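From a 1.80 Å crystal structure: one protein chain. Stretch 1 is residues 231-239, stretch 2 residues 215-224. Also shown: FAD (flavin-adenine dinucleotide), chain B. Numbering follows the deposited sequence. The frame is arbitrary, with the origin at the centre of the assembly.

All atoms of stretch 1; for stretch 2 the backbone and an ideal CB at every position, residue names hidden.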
ATOM      1  N   GLY A 231      -3.038   6.880 -28.734  1.00 18.92           N
ATOM      2  CA  GLY A 231      -2.644   8.116 -28.096  1.00 18.36           C
ATOM      3  C   GLY A 231      -3.610   8.549 -27.015  1.00 18.23           C
ATOM      4  O   GLY A 231      -4.439   7.754 -26.559  1.00 17.68           O
ATOM      5  N   ILE A 232      -3.485   9.807 -26.600  1.00 18.07           N
ATOM      6  CA  ILE A 232      -4.359  10.375 -25.584  1.00 18.44           C
ATOM      7  C   ILE A 232      -4.679  11.829 -25.885  1.00 18.94           C
ATOM      8  O   ILE A 232      -4.000  12.478 -26.684  1.00 19.37           O
ATOM      9  CB  ILE A 232      -3.712  10.346 -24.182  1.00 18.00           C
ATOM     10  CG1 ILE A 232      -2.493  11.278 -24.126  1.00 17.73           C
ATOM     11  CG2 ILE A 232      -3.352   8.919 -23.783  1.00 17.66           C
ATOM     12  CD1 ILE A 232      -1.882  11.408 -22.746  1.00 20.38           C
ATOM     13  N   ILE A 233      -5.713  12.336 -25.230  1.00 19.20           N
ATOM     14  CA  ILE A 233      -5.963  13.764 -25.208  1.00 20.20           C
ATOM     15  C   ILE A 233      -5.689  14.291 -23.808  1.00 20.97           C
ATOM     16  O   ILE A 233      -6.293  13.833 -22.834  1.00 20.17           O
ATOM     17  CB  ILE A 233      -7.414  14.086 -25.588  1.00 20.12           C
ATOM     18  CG1 ILE A 233      -7.720  13.547 -26.985  1.00 20.86           C
ATOM     19  CG2 ILE A 233      -7.653  15.589 -25.503  1.00 20.07           C
ATOM     20  CD1 ILE A 233      -9.184  13.654 -27.370  1.00 22.38           C
ATOM     21  N   ALA A 234      -4.769  15.243 -23.704  1.00 22.40           N
ATOM     22  CA  ALA A 234      -4.463  15.849 -22.420  1.00 24.15           C
ATOM     23  C   ALA A 234      -4.531  17.354 -22.574  1.00 25.72           C
ATOM     24  O   ALA A 234      -3.889  17.927 -23.455  1.00 25.83           O
ATOM     25  CB  ALA A 234      -3.098  15.420 -21.938  1.00 23.72           C
ATOM     26  N   ASP A 235      -5.332  17.985 -21.723  1.00 27.38           N
ATOM     27  CA  ASP A 235      -5.617  19.411 -21.842  1.00 29.19           C
ATOM     28  C   ASP A 235      -5.980  19.822 -23.268  1.00 29.53           C
ATOM     29  O   ASP A 235      -5.508  20.839 -23.786  1.00 30.03           O
ATOM     30  CB  ASP A 235      -4.476  20.256 -21.275  1.00 29.71           C
ATOM     31  CG  ASP A 235      -4.733  20.686 -19.836  1.00 31.87           C
ATOM     32  OD1 ASP A 235      -5.133  19.837 -18.995  1.00 33.31           O
ATOM     33  OD2 ASP A 235      -4.538  21.884 -19.543  1.00 35.14           O
ATOM     34  N   ASP A 236      -6.841  19.016 -23.884  1.00 29.97           N
ATOM     35  CA  ASP A 236      -7.417  19.311 -25.196  1.00 30.31           C
ATOM     36  C   ASP A 236      -6.398  19.231 -26.341  1.00 29.74           C
ATOM     37  O   ASP A 236      -6.664  19.677 -27.460  1.00 29.94           O
ATOM     38  CB  ASP A 236      -8.146  20.659 -25.169  1.00 31.03           C
ATOM     39  CG  ASP A 236      -9.182  20.738 -24.049  1.00 32.84           C
ATOM     40  OD1 ASP A 236      -9.753  19.685 -23.676  1.00 34.12           O
ATOM     41  OD2 ASP A 236      -9.412  21.850 -23.530  1.00 34.49           O
ATOM     42  N   ARG A 237      -5.236  18.655 -26.061  1.00 28.77           N
ATOM     43  CA  ARG A 237      -4.232  18.430 -27.088  1.00 28.33           C
ATOM     44  C   ARG A 237      -4.035  16.934 -27.314  1.00 27.57           C
ATOM     45  O   ARG A 237      -3.984  16.155 -26.357  1.00 27.07           O
ATOM     46  CB  ARG A 237      -2.905  19.083 -26.700  1.00 28.68           C
ATOM     47  CG  ARG A 237      -3.007  20.584 -26.506  1.00 30.95           C
ATOM     48  CD  ARG A 237      -1.639  21.248 -26.555  1.00 34.27           C
ATOM     49  NE  ARG A 237      -0.855  20.968 -25.357  1.00 37.15           N
ATOM     50  CZ  ARG A 237      -1.140  21.461 -24.158  1.00 39.06           C
ATOM     51  NH1 ARG A 237      -2.200  22.246 -23.998  1.00 40.32           N
ATOM     52  NH2 ARG A 237      -0.375  21.161 -23.115  1.00 39.78           N
ATOM     53  N   ILE A 238      -3.931  16.542 -28.581  1.00 26.52           N
ATOM     54  CA  ILE A 238      -3.717  15.145 -28.940  1.00 25.70           C
ATOM     55  C   ILE A 238      -2.239  14.786 -28.857  1.00 25.00           C
ATOM     56  O   ILE A 238      -1.389  15.515 -29.370  1.00 24.68           O
ATOM     57  CB  ILE A 238      -4.211  14.853 -30.367  1.00 25.92           C
ATOM     58  CG1 ILE A 238      -5.738  14.952 -30.436  1.00 27.28           C
ATOM     59  CG2 ILE A 238      -3.742  13.486 -30.833  1.00 26.10           C
ATOM     60  CD1 ILE A 238      -6.289  14.838 -31.856  1.00 29.55           C
ATOM     61  N   HIS A 239      -1.932  13.668 -28.207  1.00 23.65           N
ATOM     62  CA  HIS A 239      -0.573  13.135 -28.195  1.00 23.15           C
ATOM     63  C   HIS A 239      -0.592  11.711 -28.712  1.00 22.95           C
ATOM     64  O   HIS A 239      -1.229  10.842 -28.123  1.00 22.44           O
ATOM     65  CB  HIS A 239       0.023  13.156 -26.785  1.00 23.03           C
ATOM     66  CG  HIS A 239       0.211  14.529 -26.230  1.00 22.95           C
ATOM     67  ND1 HIS A 239      -0.803  15.225 -25.608  1.00 22.78           N
ATOM     68  CD2 HIS A 239       1.294  15.339 -26.206  1.00 21.88           C
ATOM     69  CE1 HIS A 239      -0.351  16.406 -25.223  1.00 21.40           C
ATOM     70  NE2 HIS A 239       0.917  16.500 -25.575  1.00 22.39           N
ATOM     71  N   UNK A 215       3.043  18.207 -15.285  1.00 18.05           N
ATOM     72  CA  UNK A 215       2.065  18.357 -14.211  1.00 17.97           C
ATOM     73  C   UNK A 215       0.968  19.349 -14.611  1.00 18.82           C
ATOM     74  O   UNK A 215       1.115  20.098 -15.587  1.00 18.75           O
ATOM     75  CB  UNK A 215       2.753  18.817 -12.924  1.00 17.97           C
ATOM     76  N   UNK A 216      -0.142  19.338 -13.884  1.00 18.58           N
ATOM     77  CA  UNK A 216      -1.244  20.242 -14.187  1.00 19.38           C
ATOM     78  C   UNK A 216      -1.875  19.926 -15.526  1.00 19.61           C
ATOM     79  O   UNK A 216      -2.442  20.804 -16.184  1.00 20.00           O
ATOM     80  CB  UNK A 216      -0.761  21.694 -14.170  1.00 19.38           C
ATOM     81  N   UNK A 217      -1.795  18.665 -15.938  1.00 19.53           N
ATOM     82  CA  UNK A 217      -2.407  18.246 -17.185  1.00 19.73           C
ATOM     83  C   UNK A 217      -3.298  17.031 -16.995  1.00 19.53           C
ATOM     84  O   UNK A 217      -2.825  15.936 -16.696  1.00 19.34           O
ATOM     85  CB  UNK A 217      -1.328  17.945 -18.227  1.00 19.73           C
ATOM     86  N   UNK A 218      -4.591  17.220 -17.198  1.00 18.96           N
ATOM     87  CA  UNK A 218      -5.527  16.120 -17.058  1.00 18.78           C
ATOM     88  C   UNK A 218      -5.781  15.407 -18.378  1.00 17.89           C
ATOM     89  O   UNK A 218      -6.139  16.034 -19.388  1.00 17.69           O
ATOM     90  CB  UNK A 218      -6.849  16.630 -16.481  1.00 18.78           C
ATOM     91  N   UNK A 219      -5.591  14.094 -18.366  1.00 16.21           N
ATOM     92  CA  UNK A 219      -5.910  13.268 -19.519  1.00 15.23           C
ATOM     93  C   UNK A 219      -7.424  13.066 -19.548  1.00 15.47           C
ATOM     94  O   UNK A 219      -8.014  12.654 -18.551  1.00 14.82           O
ATOM     95  CB  UNK A 219      -5.170  11.930 -19.468  1.00 15.23           C
ATOM     96  N   UNK A 220      -8.053  13.390 -20.675  1.00 15.51           N
ATOM     97  CA  UNK A 220      -9.516  13.311 -20.788  1.00 15.98           C
ATOM     98  C   UNK A 220     -10.000  12.161 -21.665  1.00 16.05           C
ATOM     99  O   UNK A 220     -11.176  11.805 -21.642  1.00 15.34           O
ATOM    100  CB  UNK A 220     -10.060  14.628 -21.346  1.00 15.98           C
ATOM    101  N   UNK A 221      -9.100  11.570 -22.442  1.00 15.84           N
ATOM    102  CA  UNK A 221      -9.495  10.502 -23.329  1.00 16.16           C
ATOM    103  C   UNK A 221      -8.306   9.654 -23.759  1.00 16.01           C
ATOM    104  O   UNK A 221      -7.197  10.166 -23.939  1.00 15.79           O
ATOM    105  CB  UNK A 221     -10.204  11.077 -24.557  1.00 16.16           C
ATOM    106  N   UNK A 222      -8.542   8.357 -23.905  1.00 16.30           N
ATOM    107  CA  UNK A 222      -7.573   7.477 -24.545  1.00 17.04           C
ATOM    108  C   UNK A 222      -8.055   7.217 -25.970  1.00 17.86           C
ATOM    109  O   UNK A 222      -9.172   6.730 -26.180  1.00 18.51           O
ATOM    110  CB  UNK A 222      -7.401   6.171 -23.767  1.00 17.04           C
ATOM    111  N   UNK A 223      -7.220   7.555 -26.951  1.00 18.60           N
ATOM    112  CA  UNK A 223      -7.594   7.357 -28.347  1.00 19.62           C
ATOM    113  C   UNK A 223      -7.331   5.921 -28.765  1.00 20.18           C
ATOM    114  O   UNK A 223      -6.233   5.398 -28.555  1.00 20.14           O
ATOM    115  CB  UNK A 223      -6.831   8.323 -29.255  1.00 19.62           C
ATOM    116  N   UNK A 224      -8.349   5.289 -29.342  1.00 20.88           N
ATOM    117  CA  UNK A 224      -8.268   3.915 -29.787  1.00 21.66           C
ATOM    118  C   UNK A 224      -8.586   3.868 -31.276  1.00 23.24           C
ATOM    119  O   UNK A 224      -9.587   4.434 -31.718  1.00 23.12           O
ATOM    120  CB  UNK A 224      -9.217   3.019 -28.989  1.00 21.66           C
TER
HETATM  121  PA  FAD B 500      -1.677   6.650  -7.547  1.00  9.21           P
HETATM  122  O1A FAD B 500      -3.127   6.242  -7.516  1.00 10.01           O
HETATM  123  O2A FAD B 500      -1.062   7.058  -6.229  1.00  9.81           O
HETATM  124  O5B FAD B 500      -1.492   7.851  -8.596  1.00  7.97           O
HETATM  125  C5B FAD B 500      -2.427   8.017  -9.654  1.00  5.76           C
HETATM  126  C4B FAD B 500      -2.078   9.381 -10.256  1.00  7.06           C
HETATM  127  O4B FAD B 500      -2.864   9.656 -11.399  1.00  8.95           O
HETATM  128  C3B FAD B 500      -2.331  10.504  -9.246  1.00  9.09           C
HETATM  129  O3B FAD B 500      -1.156  11.280  -9.067  1.00  9.76           O
HETATM  130  C2B FAD B 500      -3.455  11.323  -9.885  1.00  9.94           C
HETATM  131  O2B FAD B 500      -3.373  12.704  -9.591  1.00 11.67           O
HETATM  132  C1B FAD B 500      -3.273  11.021 -11.368  1.00  8.38           C
HETATM  133  N9A FAD B 500      -4.492  11.131 -12.181  1.00 11.42           N
HETATM  134  C8A FAD B 500      -5.774  10.702 -11.902  1.00 11.21           C
HETATM  135  N7A FAD B 500      -6.554  10.966 -12.990  1.00  9.24           N
HETATM  136  C5A FAD B 500      -5.769  11.551 -13.935  1.00 11.05           C
HETATM  137  C6A FAD B 500      -6.032  12.044 -15.205  1.00 11.31           C
HETATM  138  N6A FAD B 500      -7.230  11.870 -15.755  1.00 10.28           N
HETATM  139  N1A FAD B 500      -5.001  12.596 -15.938  1.00 11.04           N
HETATM  140  C2A FAD B 500      -3.722  12.678 -15.423  1.00 12.03           C
HETATM  141  N3A FAD B 500      -3.463  12.194 -14.158  1.00 11.10           N
HETATM  142  C4A FAD B 500      -4.480  11.650 -13.440  1.00 11.07           C
HETATM  143  N1  FAD B 500       1.856   1.486   0.562  1.00 11.04           N
HETATM  144  C2  FAD B 500       3.050   0.984   1.051  1.00 13.56           C
HETATM  145  O2  FAD B 500       3.770   0.289   0.322  1.00 12.33           O
HETATM  146  N3  FAD B 500       3.409   1.246   2.365  1.00 13.03           N
HETATM  147  C4  FAD B 500       2.589   1.999   3.187  1.00 14.43           C
HETATM  148  O4  FAD B 500       2.902   2.236   4.354  1.00 16.98           O
HETATM  149  C4X FAD B 500       1.389   2.498   2.700  1.00 12.76           C
HETATM  150  N5  FAD B 500       0.553   3.236   3.525  1.00 13.49           N
HETATM  151  C5X FAD B 500      -0.633   3.738   3.018  1.00 12.24           C
HETATM  152  C6  FAD B 500      -1.477   4.497   3.829  1.00 14.64           C
HETATM  153  C7  FAD B 500      -2.659   5.020   3.318  1.00 13.95           C
HETATM  154  C7M FAD B 500      -3.553   5.834   4.220  1.00 15.35           C
HETATM  155  C8  FAD B 500      -2.991   4.772   1.993  1.00 12.91           C
HETATM  156  C8M FAD B 500      -4.263   5.312   1.404  1.00 15.59           C
HETATM  157  C9  FAD B 500      -2.158   4.006   1.181  1.00 11.82           C
HETATM  158  C9A FAD B 500      -0.970   3.492   1.692  1.00 11.14           C
HETATM  159  N10 FAD B 500      -0.137   2.729   0.884  1.00 10.60           N
HETATM  160  C10 FAD B 500       1.040   2.239   1.380  1.00 11.21           C
HETATM  161  C1' FAD B 500      -0.521   2.370  -0.513  1.00  7.30           C
HETATM  162  C2' FAD B 500       0.205   3.310  -1.482  1.00  8.89           C
HETATM  163  O2' FAD B 500       0.094   4.652  -1.015  1.00  9.31           O
HETATM  164  C3' FAD B 500      -0.416   3.170  -2.869  1.00  9.53           C
HETATM  165  O3' FAD B 500      -0.563   1.789  -3.178  1.00  9.56           O
HETATM  166  C4' FAD B 500       0.368   3.816  -4.008  1.00  8.47           C
HETATM  167  O4' FAD B 500       0.757   5.140  -3.705  1.00  8.97           O
HETATM  168  C5' FAD B 500      -0.566   3.859  -5.212  1.00  8.81           C
HETATM  169  O5' FAD B 500       0.217   4.164  -6.339  1.00  7.02           O
HETATM  170  P   FAD B 500      -0.397   4.038  -7.798  1.00  9.21           P
HETATM  171  O1P FAD B 500       0.683   3.565  -8.740  1.00  8.46           O
HETATM  172  O2P FAD B 500      -1.668   3.213  -7.816  1.00  8.08           O
HETATM  173  O3P FAD B 500      -0.767   5.533  -8.266  1.00 10.29           O

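Position 215 lies beyond the contact: nothing of stretch 1 comes within 5.5 Å of its ideal CB, so the geometry hardly restricts it. The deposited residue is Thr 215. Position 216 is likewise open toward stretch 1, but its phi/psi of 66/28 favours glycine; it is Gly 216.

At 217 the CA-to-CB bond points sideways, and the ideal CB is 4.3 Å from Asp 235 OD1 and 4.8 Å from Ala 234 CB. Beyond lies the guanidinium of Arg 237, so a long polar or acidic chain would suit. Gln 217 extends that way and its OE1 comes to 4.0 Å from Ala 234 CB. Its NE2 sits at the guanidinium edge, 3.4 Å from Arg 237 NH2; both are donors, so this is proximity without a hydrogen bond.

At 218 the backbone makes the hydrogen bonds to stretch 1. Its N donates to Asp 235 OD1 (3.2 Å), and its O accepts from Asp 235 N (3.1 Å). The CB points sideways, 4.4 Å from Asp 235 OD1, leaving room for many polar chains. The residue is Glu 218, whose end leads away; its CG lies 3.7 Å from FAD N6A.

At 219 the CB joins the face carrying Ile 232 and Ala 234, 4.7 Å from Ile 232 CD1 and 4.8 Å from Ala 234 CB. Valine, isoleucine or another modest apolar chain fits. Val 219 places CG2 3.7 Å from Ile 232 CD1 and 4.1 Å from Ala 234 CB. Its backbone reads the adenine edge, with Val 219 N donating to FAD N1A (2.9 Å) and FAD N6A donating to Val 219 O (3.0 Å).

Between 219 and 221 the register slips by one: 219 pairs with Ala 234, but 221 with Ile 233. Position 220 is the extra residue of this bulge, with a psi of -15°. Its N donates to Ile 233 O (2.8 Å), and its CB points sideways, 4.1 Å from the same oxygen. A small polar residue suits, and Ser 220 has its OG 2.7 Å from the oxygen of a water that also binds Asp 236 N and OD1.

At 221 the ideal CB is 3.9 Å from Ile 233 CD1, favouring a chain with an aliphatic stem. Lys 221, extended with all chi angles t, lays CD 3.8 Å from Ile 233 CD1 before its end leads away. Its O accepts from Ile 233 N (2.9 Å).

Position 222 faces Ile 232, with CB 4.9 Å from Ile 232 CG2, so a branched apolar residue is reasonable. Ile 222 makes a loose contact, CG1 to Ile 232 CG2 at 4.5 Å.

Position 223 donates its N to Gly 231 O (2.8 Å). Beside side-chain-free Gly 231, its CB points toward a groove lined by Ile 233 and Ile 238; leucine, isoleucine or methionine could fill it. Leu 223 sets CD2 3.8 Å from Ile 233 CG1 and CD1 3.8 Å from Ile 238 CG2.

Position 224 points away, leaving the choice open; it is Ile 224.

Stretch 2 (215-224) TGQEVSKILI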
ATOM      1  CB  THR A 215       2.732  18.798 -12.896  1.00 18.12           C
ATOM      2  OG1 THR A 215       3.433  20.034 -13.096  1.00 17.51           O
ATOM      3  CG2 THR A 215       3.718  17.740 -12.415  1.00 17.52           C
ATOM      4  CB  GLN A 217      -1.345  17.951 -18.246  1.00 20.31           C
ATOM      5  CG  GLN A 217      -0.519  19.159 -18.642  1.00 21.48           C
ATOM      6  CD  GLN A 217      -0.023  19.059 -20.061  1.00 23.25           C
ATOM      7  OE1 GLN A 217      -0.601  18.351 -20.881  1.00 25.24           O
ATOM      8  NE2 GLN A 217       1.058  19.765 -20.362  1.00 25.00           N
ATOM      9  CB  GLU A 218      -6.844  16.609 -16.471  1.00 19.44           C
ATOM     10  CG  GLU A 218      -7.882  15.502 -16.318  1.00 22.01           C
ATOM     11  CD  GLU A 218      -9.085  15.944 -15.507  1.00 27.41           C
ATOM     12  OE1 GLU A 218      -9.857  16.808 -15.977  1.00 28.29           O
ATOM     13  OE2 GLU A 218      -9.254  15.429 -14.384  1.00 30.17           O
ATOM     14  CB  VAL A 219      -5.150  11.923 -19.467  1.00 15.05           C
ATOM     15  CG1 VAL A 219      -5.594  10.994 -20.592  1.00 14.75           C
ATOM     16  CG2 VAL A 219      -3.634  12.164 -19.525  1.00 14.77           C
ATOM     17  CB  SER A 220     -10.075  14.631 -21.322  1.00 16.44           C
ATOM     18  OG  SER A 220      -9.436  14.993 -22.533  1.00 17.16           O
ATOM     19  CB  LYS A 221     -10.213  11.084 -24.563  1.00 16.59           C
ATOM     20  CG  LYS A 221     -10.671  10.042 -25.561  1.00 18.51           C
ATOM     21  CD  LYS A 221     -11.439  10.673 -26.734  1.00 22.35           C
ATOM     22  CE  LYS A 221     -11.696   9.635 -27.815  1.00 23.54           C
ATOM     23  NZ  LYS A 221     -12.649  10.097 -28.866  1.00 27.24           N
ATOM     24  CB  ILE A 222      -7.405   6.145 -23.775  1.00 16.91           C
ATOM     25  CG1 ILE A 222      -6.808   6.408 -22.388  1.00 15.93           C
ATOM     26  CG2 ILE A 222      -6.534   5.169 -24.561  1.00 16.40           C
ATOM     27  CD1 ILE A 222      -6.816   5.174 -21.451  1.00 15.33           C
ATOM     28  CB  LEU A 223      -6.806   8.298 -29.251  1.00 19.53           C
ATOM     29  CG  LEU A 223      -6.778   9.770 -28.861  1.00 20.51           C
ATOM     30  CD1 LEU A 223      -5.726  10.478 -29.696  1.00 21.75           C
ATOM     31  CD2 LEU A 223      -8.149  10.395 -29.061  1.00 21.48           C
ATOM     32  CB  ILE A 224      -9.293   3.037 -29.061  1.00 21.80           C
ATOM     33  CG1 ILE A 224      -9.056   3.070 -27.544  1.00 21.12           C
ATOM     34  CG2 ILE A 224      -9.230   1.607 -29.581  1.00 20.98           C
ATOM     35  CD1 ILE A 224      -7.821   2.344 -27.110  1.00 19.20           C
TER
HETATM   36  O   HOH W   1      -8.414  17.488 -22.467  1.00 30.69           O
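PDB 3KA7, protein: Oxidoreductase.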